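Local coordinates for protein CdiI (Burkholderia pseudomallei 1026a, PDB 4G6V) that binds the CdiA-CT toxin, a tRNase of contact-dependent growth inhibition, and probably neutralises it as the cognate immunity protein, at residues Ala2-Cys7 with Leu63-Asp68; Cys7-Asp12 with Gly89-Leu94; Ala15-Leu20 with Ser38-Ala43. One frame throughout, in Å; residues are numbered along the deposited sequence.

Contact 1 (Ala2-Cys7 with Leu63-Asp68)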
loop_
_atom_site.group_PDB
_atom_site.type_symbol
_atom_site.label_atom_id
_atom_site.label_comp_id
_atom_site.label_asym_id
_atom_site.label_seq_id
_atom_site.Cartn_x
_atom_site.Cartn_y
_atom_site.Cartn_z
ATOM N N ALA B 2 -3.664 -0.848 4.813
ATOM C CA ALA B 2 -3.936 -0.303 3.485
ATOM C C ALA B 2 -3.297 -1.177 2.416
ATOM O O ALA B 2 -2.109 -1.509 2.493
ATOM C CB ALA B 2 -3.425 1.127 3.377
ATOM N N ILE B 3 -4.082 -1.558 1.418
ATOM C CA ILE B 3 -3.538 -2.400 0.352
ATOM C C ILE B 3 -3.399 -1.663 -0.978
ATOM O O ILE B 3 -4.352 -1.065 -1.482
ATOM C CB ILE B 3 -4.335 -3.706 0.198
ATOM C CG1 ILE B 3 -3.984 -4.651 1.348
ATOM C CG2 ILE B 3 -4.011 -4.365 -1.090
ATOM C CD1 ILE B 3 -4.934 -5.833 1.483
ATOM N N ASP B 4 -2.195 -1.703 -1.530
ATOM C CA ASP B 4 -1.907 -0.956 -2.742
ATOM C C ASP B 4 -1.263 -1.841 -3.804
ATOM O O ASP B 4 -0.301 -2.557 -3.534
ATOM C CB ASP B 4 -1.002 0.247 -2.429
ATOM C CG ASP B 4 -1.719 1.317 -1.616
ATOM O OD1 ASP B 4 -2.903 1.588 -1.918
ATOM O OD2 ASP B 4 -1.111 1.879 -0.675
ATOM N N LEU B 5 -1.804 -1.778 -5.013
ATOM C CA LEU B 5 -1.179 -2.402 -6.171
ATOM C C LEU B 5 -0.200 -1.411 -6.810
ATOM O O LEU B 5 -0.585 -0.321 -7.250
ATOM C CB LEU B 5 -2.252 -2.883 -7.160
ATOM C CG LEU B 5 -3.278 -3.864 -6.550
ATOM C CD1 LEU B 5 -4.360 -4.287 -7.534
ATOM C CD2 LEU B 5 -2.602 -5.099 -5.952
ATOM N N PHE B 6 1.073 -1.782 -6.790
ATOM C CA PHE B 6 2.116 -1.019 -7.443
ATOM C C PHE B 6 2.185 -1.468 -8.889
ATOM O O PHE B 6 2.454 -2.623 -9.162
ATOM C CB PHE B 6 3.451 -1.280 -6.771
ATOM C CG PHE B 6 3.687 -0.430 -5.588
ATOM C CD1 PHE B 6 4.781 0.412 -5.526
ATOM C CD2 PHE B 6 2.794 -0.433 -4.534
ATOM C CE1 PHE B 6 4.982 1.234 -4.410
ATOM C CE2 PHE B 6 2.995 0.381 -3.410
ATOM C CZ PHE B 6 4.084 1.212 -3.356
ATOM N N CYS B 7 1.945 -0.559 -9.818
ATOM C CA CYS B 7 1.809 -0.932 -11.213
ATOM C C CYS B 7 2.867 -0.232 -11.995
ATOM O O CYS B 7 2.870 0.980 -12.073
ATOM C CB CYS B 7 0.440 -0.504 -11.739
ATOM S SG CYS B 7 -0.942 -1.272 -10.852
ATOM N N LEU B 63 -0.465 3.874 -8.936
ATOM C CA LEU B 63 -0.889 3.095 -7.795
ATOM C C LEU B 63 -2.390 2.832 -7.858
ATOM O O LEU B 63 -3.159 3.664 -8.348
ATOM C CB LEU B 63 -0.511 3.841 -6.526
ATOM C CG LEU B 63 -0.296 3.055 -5.236
ATOM C CD1 LEU B 63 0.829 2.058 -5.427
ATOM C CD2 LEU B 63 0.010 4.013 -4.070
ATOM N N VAL B 64 -2.794 1.650 -7.394
ATOM C CA VAL B 64 -4.207 1.310 -7.227
ATOM C C VAL B 64 -4.461 0.931 -5.763
ATOM O O VAL B 64 -3.948 -0.065 -5.274
ATOM C CB VAL B 64 -4.652 0.144 -8.145
ATOM C CG1 VAL B 64 -6.148 -0.123 -8.028
ATOM C CG2 VAL B 64 -4.332 0.454 -9.572
ATOM N N SER B 65 -5.244 1.742 -5.065
ATOM C CA SER B 65 -5.525 1.505 -3.660
ATOM C C SER B 65 -6.839 0.794 -3.460
ATOM O O SER B 65 -7.817 1.070 -4.158
ATOM C CB SER B 65 -5.553 2.820 -2.904
ATOM O OG SER B 65 -4.237 3.347 -2.815
ATOM N N LEU B 66 -6.840 -0.132 -2.507
ATOM C CA LEU B 66 -8.052 -0.819 -2.108
ATOM C C LEU B 66 -8.783 0.117 -1.140
ATOM O O LEU B 66 -8.381 0.297 0.026
ATOM C CB LEU B 66 -7.727 -2.172 -1.460
ATOM C CG LEU B 66 -8.900 -2.977 -0.881
ATOM C CD1 LEU B 66 -9.807 -3.529 -1.989
ATOM C CD2 LEU B 66 -8.428 -4.103 0.074
ATOM N N ASN B 67 -9.845 0.741 -1.637
ATOM C CA ASN B 67 -10.563 1.721 -0.846
ATOM C C ASN B 67 -11.732 1.135 -0.069
ATOM O O ASN B 67 -12.101 1.644 0.972
ATOM C CB ASN B 67 -11.053 2.858 -1.731
ATOM C CG ASN B 67 -11.282 4.113 -0.955
ATOM O OD1 ASN B 67 -10.461 4.491 -0.113
ATOM N ND2 ASN B 67 -12.401 4.772 -1.218
ATOM N N ASP B 68 -12.331 0.085 -0.604
ATOM C CA ASP B 68 -13.380 -0.637 0.090
ATOM C C ASP B 68 -12.841 -2.003 0.504
ATOM O O ASP B 68 -12.613 -2.862 -0.349
ATOM C CB ASP B 68 -14.623 -0.787 -0.796
ATOM C CG ASP B 68 -15.653 -1.741 -0.202
ATOM O OD1 ASP B 68 -15.795 -1.789 1.045
ATOM O OD2 ASP B 68 -16.317 -2.455 -0.985
#

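Contact 2 (Cys7-Asp12 with Gly89-Leu94)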
loop_
_atom_site.group_PDB
_atom_site.type_symbol
_atom_site.label_atom_id
_atom_site.label_comp_id
_atom_site.label_asym_id
_atom_site.label_seq_id
_atom_site.Cartn_x
_atom_site.Cartn_y
_atom_site.Cartn_z
ATOM N N CYS B 7 1.945 -0.559 -9.818
ATOM C CA CYS B 7 1.809 -0.932 -11.213
ATOM C C CYS B 7 2.867 -0.232 -11.995
ATOM O O CYS B 7 2.870 0.980 -12.073
ATOM C CB CYS B 7 0.440 -0.504 -11.739
ATOM S SG CYS B 7 -0.942 -1.272 -10.852
ATOM N N TYR B 8 3.777 -0.996 -12.557
ATOM C CA TYR B 8 4.791 -0.463 -13.461
ATOM C C TYR B 8 4.450 -0.730 -14.927
ATOM O O TYR B 8 3.985 -1.828 -15.289
ATOM C CB TYR B 8 6.149 -1.076 -13.147
ATOM C CG TYR B 8 6.496 -1.053 -11.687
ATOM C CD1 TYR B 8 7.493 -0.225 -11.218
ATOM C CD2 TYR B 8 5.815 -1.864 -10.770
ATOM C CE1 TYR B 8 7.823 -0.200 -9.876
ATOM C CE2 TYR B 8 6.144 -1.856 -9.429
ATOM C CZ TYR B 8 7.149 -1.018 -8.988
ATOM O OH TYR B 8 7.488 -0.987 -7.656
ATOM N N LEU B 9 4.699 0.277 -15.766
ATOM C CA LEU B 9 4.397 0.193 -17.188
ATOM C C LEU B 9 5.619 0.448 -18.050
ATOM O O LEU B 9 6.492 1.244 -17.706
ATOM C CB LEU B 9 3.298 1.183 -17.572
ATOM C CG LEU B 9 1.893 0.990 -17.000
ATOM C CD1 LEU B 9 1.019 2.157 -17.392
ATOM C CD2 LEU B 9 1.274 -0.321 -17.467
ATOM N N SER B 10 5.672 -0.222 -19.192
ATOM C CA SER B 10 6.763 -0.026 -20.123
ATOM C C SER B 10 6.499 1.228 -20.965
ATOM O O SER B 10 7.436 1.846 -21.453
ATOM C CB SER B 10 6.937 -1.258 -21.000
ATOM O OG SER B 10 5.873 -1.354 -21.927
ATOM N N ILE B 11 5.228 1.615 -21.103
ATOM C CA ILE B 11 4.850 2.806 -21.884
ATOM C C ILE B 11 5.047 4.121 -21.116
ATOM O O ILE B 11 5.210 4.129 -19.903
ATOM C CB ILE B 11 3.396 2.720 -22.424
ATOM C CG1 ILE B 11 2.392 2.604 -21.284
ATOM C CG2 ILE B 11 3.241 1.511 -23.304
ATOM C CD1 ILE B 11 0.958 2.672 -21.735
ATOM N N ASP B 12 5.039 5.242 -21.830
ATOM C CA ASP B 12 5.254 6.547 -21.192
ATOM C C ASP B 12 4.014 7.055 -20.446
ATOM O O ASP B 12 2.909 6.504 -20.574
ATOM C CB ASP B 12 5.768 7.579 -22.195
ATOM C CG ASP B 12 4.707 7.990 -23.210
ATOM O OD1 ASP B 12 4.773 9.127 -23.741
ATOM O OD2 ASP B 12 3.800 7.171 -23.471
ATOM N N GLY B 89 1.283 -2.702 -24.397
ATOM C CA GLY B 89 2.491 -2.731 -23.590
ATOM C C GLY B 89 2.486 -3.712 -22.429
ATOM O O GLY B 89 1.493 -4.389 -22.146
ATOM N N ALA B 90 3.621 -3.774 -21.746
ATOM C CA ALA B 90 3.813 -4.673 -20.623
ATOM C C ALA B 90 3.482 -3.983 -19.289
ATOM O O ALA B 90 3.727 -2.772 -19.110
ATOM C CB ALA B 90 5.249 -5.177 -20.617
ATOM N N ILE B 91 2.910 -4.745 -18.361
ATOM C CA ILE B 91 2.634 -4.218 -17.027
ATOM C C ILE B 91 3.068 -5.201 -15.957
ATOM O O ILE B 91 2.795 -6.387 -16.056
ATOM C CB ILE B 91 1.137 -3.757 -16.823
ATOM C CG1 ILE B 91 0.986 -2.994 -15.512
ATOM C CG2 ILE B 91 0.159 -4.895 -16.852
ATOM C CD1 ILE B 91 -0.457 -2.730 -15.124
ATOM N N LEU B 92 3.782 -4.714 -14.952
ATOM C CA LEU B 92 4.098 -5.542 -13.796
ATOM C C LEU B 92 3.217 -5.039 -12.658
ATOM O O LEU B 92 3.112 -3.832 -12.456
ATOM C CB LEU B 92 5.585 -5.414 -13.457
ATOM C CG LEU B 92 6.056 -5.742 -12.043
ATOM C CD1 LEU B 92 5.939 -7.210 -11.808
ATOM C CD2 LEU B 92 7.483 -5.278 -11.834
ATOM N N ILE B 93 2.549 -5.939 -11.944
ATOM C CA ILE B 93 1.749 -5.525 -10.780
ATOM C C ILE B 93 2.227 -6.186 -9.494
ATOM O O ILE B 93 2.107 -7.395 -9.339
ATOM C CB ILE B 93 0.249 -5.868 -10.937
ATOM C CG1 ILE B 93 -0.347 -5.202 -12.179
ATOM C CG2 ILE B 93 -0.524 -5.475 -9.668
ATOM C CD1 ILE B 93 -1.821 -5.544 -12.392
ATOM N N LEU B 94 2.757 -5.396 -8.574
ATOM C CA LEU B 94 3.153 -5.914 -7.277
ATOM C C LEU B 94 2.218 -5.416 -6.154
ATOM O O LEU B 94 2.149 -4.222 -5.832
ATOM C CB LEU B 94 4.606 -5.543 -6.971
ATOM C CG LEU B 94 5.706 -5.922 -7.958
ATOM C CD1 LEU B 94 7.065 -5.575 -7.397
ATOM C CD2 LEU B 94 5.667 -7.397 -8.274
#

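Contact 3 (Ala15-Leu20 with Ser38-Ala43)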
loop_
_atom_site.group_PDB
_atom_site.type_symbol
_atom_site.label_atom_id
_atom_site.label_comp_id
_atom_site.label_asym_id
_atom_site.label_seq_id
_atom_site.Cartn_x
_atom_site.Cartn_y
_atom_site.Cartn_z
ATOM N N ALA B 15 0.629 8.276 -22.473
ATOM C CA ALA B 15 -0.089 7.162 -23.080
ATOM C C ALA B 15 -0.748 6.314 -22.003
ATOM O O ALA B 15 -1.920 5.934 -22.121
ATOM C CB ALA B 15 0.862 6.306 -23.945
ATOM N N ALA B 16 0.019 6.022 -20.952
ATOM C CA ALA B 16 -0.475 5.253 -19.813
ATOM C C ALA B 16 -1.790 5.838 -19.320
ATOM O O ALA B 16 -2.769 5.118 -19.078
ATOM C CB ALA B 16 0.564 5.243 -18.687
ATOM N N GLU B 17 -1.805 7.156 -19.184
ATOM C CA GLU B 17 -2.965 7.854 -18.653
ATOM C C GLU B 17 -4.143 7.757 -19.623
ATOM O O GLU B 17 -5.251 7.382 -19.245
ATOM C CB GLU B 17 -2.601 9.308 -18.351
ATOM C CG GLU B 17 -3.521 9.968 -17.357
ATOM C CD GLU B 17 -3.397 9.404 -15.950
ATOM O OE1 GLU B 17 -2.393 9.711 -15.257
ATOM O OE2 GLU B 17 -4.323 8.673 -15.532
ATOM N N SER B 18 -3.897 8.088 -20.882
ATOM C CA SER B 18 -4.901 7.872 -21.915
ATOM C C SER B 18 -5.540 6.480 -21.784
ATOM O O SER B 18 -6.765 6.357 -21.751
ATOM C CB SER B 18 -4.301 8.083 -23.312
ATOM O OG SER B 18 -5.097 7.440 -24.301
ATOM N N ASP B 19 -4.717 5.435 -21.707
ATOM C CA ASP B 19 -5.221 4.074 -21.457
ATOM C C ASP B 19 -6.044 3.935 -20.147
ATOM O O ASP B 19 -7.095 3.285 -20.141
ATOM C CB ASP B 19 -4.074 3.053 -21.469
ATOM C CG ASP B 19 -3.704 2.615 -22.859
ATOM O OD1 ASP B 19 -4.619 2.501 -23.712
ATOM O OD2 ASP B 19 -2.498 2.371 -23.100
ATOM N N LEU B 20 -5.568 4.525 -19.046
ATOM C CA LEU B 20 -6.340 4.498 -17.796
ATOM C C LEU B 20 -7.707 5.178 -17.868
ATOM O O LEU B 20 -8.606 4.842 -17.097
ATOM C CB LEU B 20 -5.539 5.047 -16.609
ATOM C CG LEU B 20 -4.633 3.977 -16.013
ATOM C CD1 LEU B 20 -3.574 4.576 -15.139
ATOM C CD2 LEU B 20 -5.456 2.938 -15.244
ATOM N N SER B 38 -4.447 6.134 -8.634
ATOM C CA SER B 38 -3.644 7.352 -8.607
ATOM C C SER B 38 -3.362 7.887 -10.022
ATOM O O SER B 38 -3.522 7.180 -11.026
ATOM C CB SER B 38 -2.322 7.112 -7.882
ATOM O OG SER B 38 -1.318 6.700 -8.791
ATOM N N PRO B 39 -2.966 9.154 -10.109
ATOM C CA PRO B 39 -2.374 9.655 -11.356
ATOM C C PRO B 39 -1.140 8.843 -11.702
ATOM O O PRO B 39 -0.509 8.281 -10.791
ATOM C CB PRO B 39 -1.953 11.092 -10.997
ATOM C CG PRO B 39 -2.185 11.232 -9.460
ATOM C CD PRO B 39 -3.245 10.232 -9.142
ATOM N N VAL B 40 -0.805 8.781 -12.992
ATOM C CA VAL B 40 0.405 8.107 -13.435
ATOM C C VAL B 40 1.579 9.065 -13.334
ATOM O O VAL B 40 1.438 10.239 -13.643
ATOM C CB VAL B 40 0.295 7.631 -14.905
ATOM C CG1 VAL B 40 1.576 6.899 -15.336
ATOM C CG2 VAL B 40 -0.925 6.745 -15.092
ATOM N N ARG B 41 2.733 8.565 -12.903
ATOM C CA ARG B 41 3.959 9.346 -12.927
ATOM C C ARG B 41 5.051 8.671 -13.739
ATOM O O ARG B 41 4.945 7.514 -14.095
ATOM C CB ARG B 41 4.465 9.643 -11.519
ATOM C CG ARG B 41 5.057 8.471 -10.773
ATOM C CD ARG B 41 5.446 8.945 -9.402
ATOM N NE ARG B 41 4.397 9.840 -8.904
ATOM C CZ ARG B 41 4.561 10.791 -7.983
ATOM N NH1 ARG B 41 5.748 11.005 -7.424
ATOM N NH2 ARG B 41 3.522 11.531 -7.626
ATOM N N ASP B 42 6.084 9.429 -14.072
ATOM C CA ASP B 42 7.267 8.870 -14.692
ATOM C C ASP B 42 7.960 8.099 -13.592
ATOM O O ASP B 42 8.046 8.564 -12.458
ATOM C CB ASP B 42 8.209 9.963 -15.230
ATOM C CG ASP B 42 7.532 10.898 -16.229
ATOM O OD1 ASP B 42 6.871 10.398 -17.165
ATOM O OD2 ASP B 42 7.662 12.140 -16.075
ATOM N N ALA B 43 8.445 6.914 -13.925
ATOM C CA ALA B 43 9.196 6.122 -12.971
ATOM C C ALA B 43 10.558 6.750 -12.735
ATOM O O ALA B 43 11.263 7.041 -13.680
ATOM C CB ALA B 43 9.355 4.706 -13.486
#

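Contact 1 (Ala2-Cys7 with Leu63-Asp68)
D4 and S65 face each other in a non-hydrogen-bonded antiparallel pair, with L5–V64 and F6–L63 continuing the register; the segments 4-7 and 63-66 run at 168°, close to antiparallel. From its CB, which lies 4.0 Å from L63 CD1, the D4 side chain rises with CG anti to its own carbonyl carbon (chi1 -69°). CG lies near both L63 CD2 and S65 OG, and OD1 has the S65 hydroxyl beside it, at a modelled distance too short to be trusted. OD2, the other tip atom, makes a salt bridge to K121 of the bound Adhesin/hemolysin chain. On the same face of the sheet L63 CD1 lies over the F6 ring, 3.6 Å from its centroid and offset toward the rim, a CH-pi contact. The backbone is joined by L5 N to V64 O (2.8 Å), V64 N to L5 O (3.0 Å) and L66 N to I3 O (2.8 Å). On the reverse face L5 CB packs against V64 CB at 4.0 Å, under helix 75-84. Through the salt bridge of OD2 to a lysine of the toxin, D4 links the sheet directly to the complex interface, and its negative charge is probably stabilised there.

Contact 2 (Cys7-Asp12 with Gly89-Leu94)
C7, Y8 and L9 pair with I93, L92 and I91 as neighbouring antiparallel strands in the interior of the sheet; the axes of segments 7-9 and 91-94 approach to 4.7 Å and their directions differ by 165°. Y8 and L92 form the hydrogen-bonded pair: Y8 N to L92 O and L92 N to Y8 O both measure 2.9 Å, each donor in the plane of the carbonyl it meets. L92 O also lies at the edge of the Y8 ring, 3.7 Å from CD2. The side chains of Y8 and L92 run side by side, with CD2 of the ring 3.9 Å from CD2 of the leucine, and helix 45-53 covers the tyrosine through L47, I50 and A51. Strand 4-9 is the middle one of the five-stranded antiparallel sheet, flanked by 60-66 and 91-95. On the face opposite Y8, L9 CD2 rests against CG1 and CB of I91, whose CD1 reaches C7 CB at 4.1 Å, and helix 75-84 touches C7, I91 and I93. Beyond L9 the pairing changes character. S10 N still donates to A90 O (3.2 Å), but the reciprocal position is taken by a side chain: with OG set between its own N and carbonyl carbon (chi1 72°), S10 receives a weak bond from A90 N at 3.3 Å.

Contact 3 (Ala15-Leu20 with Ser38-Ala43)
V40 points into helix 13-26 and meets three side chains of it, A16, E17 and L20, while its neighbours in 38-43 contribute little. The dense part is made by the two methyl groups of V40. V40 CG1, anti to the backbone N (chi1 -179°), lies 3.9 Å from A16 CB; V40 CG2 meets both L20 CD1, at 3.4 Å, and the carboxylate of E17. A16 and L20 are one helical turn apart, joined by the backbone bond from L20 N to A16 O, and so present one face to the valine. The polar element borders this patch: E17 slides past V40 in the opposite direction, its chain bending at chi2 (68°), and E17 OE1 accepts V40 N at 2.9 Å with an angle of 166° at the hydrogen, through the syn lone pair on the side of OE2. The outer side is looser. P39 is exposed: its carbonyl carbon C is 3.9 Å from E17 OE1, and its side chain comes no closer to that oxygen than 4.5 Å, with CB. R41 directs its CB away from the helix. S38 and R41 pair through their backbones with L63 and F61, whereas V40 N, between them, is taken by the helix. A helix lying against the outermost strand 35-42, with A16 and L20 also on S60 and F62 of the next strand, is an alpha+beta arrangement, a helix packed on an antiparallel sheet.

In the fold
All three contacts reach one five-stranded antiparallel sheet, ordered 35-42, 60-66, 4-9, 91-95, 99-100. Contacts 1 and 2, centres about 15 Å apart, both use strand 4-9 and share C7; their segments alternate along the chain. Contact 3 is nested inside the loops closed by both, its centre about 10 Å from contact 2 and about 15 Å from contact 1, and brings helix 13-26 onto the outermost strand. F6 N to L94 O and S38 N to L63 O, both probable hydrogen bonds, connect the contacts, as does packing of L9 on A16. Strand 4-9 is thus central, paired on both sides. Contact 1 and, by packing, the 38-43 side of contact 3 reach the toxin chain, whereas contact 2 does not.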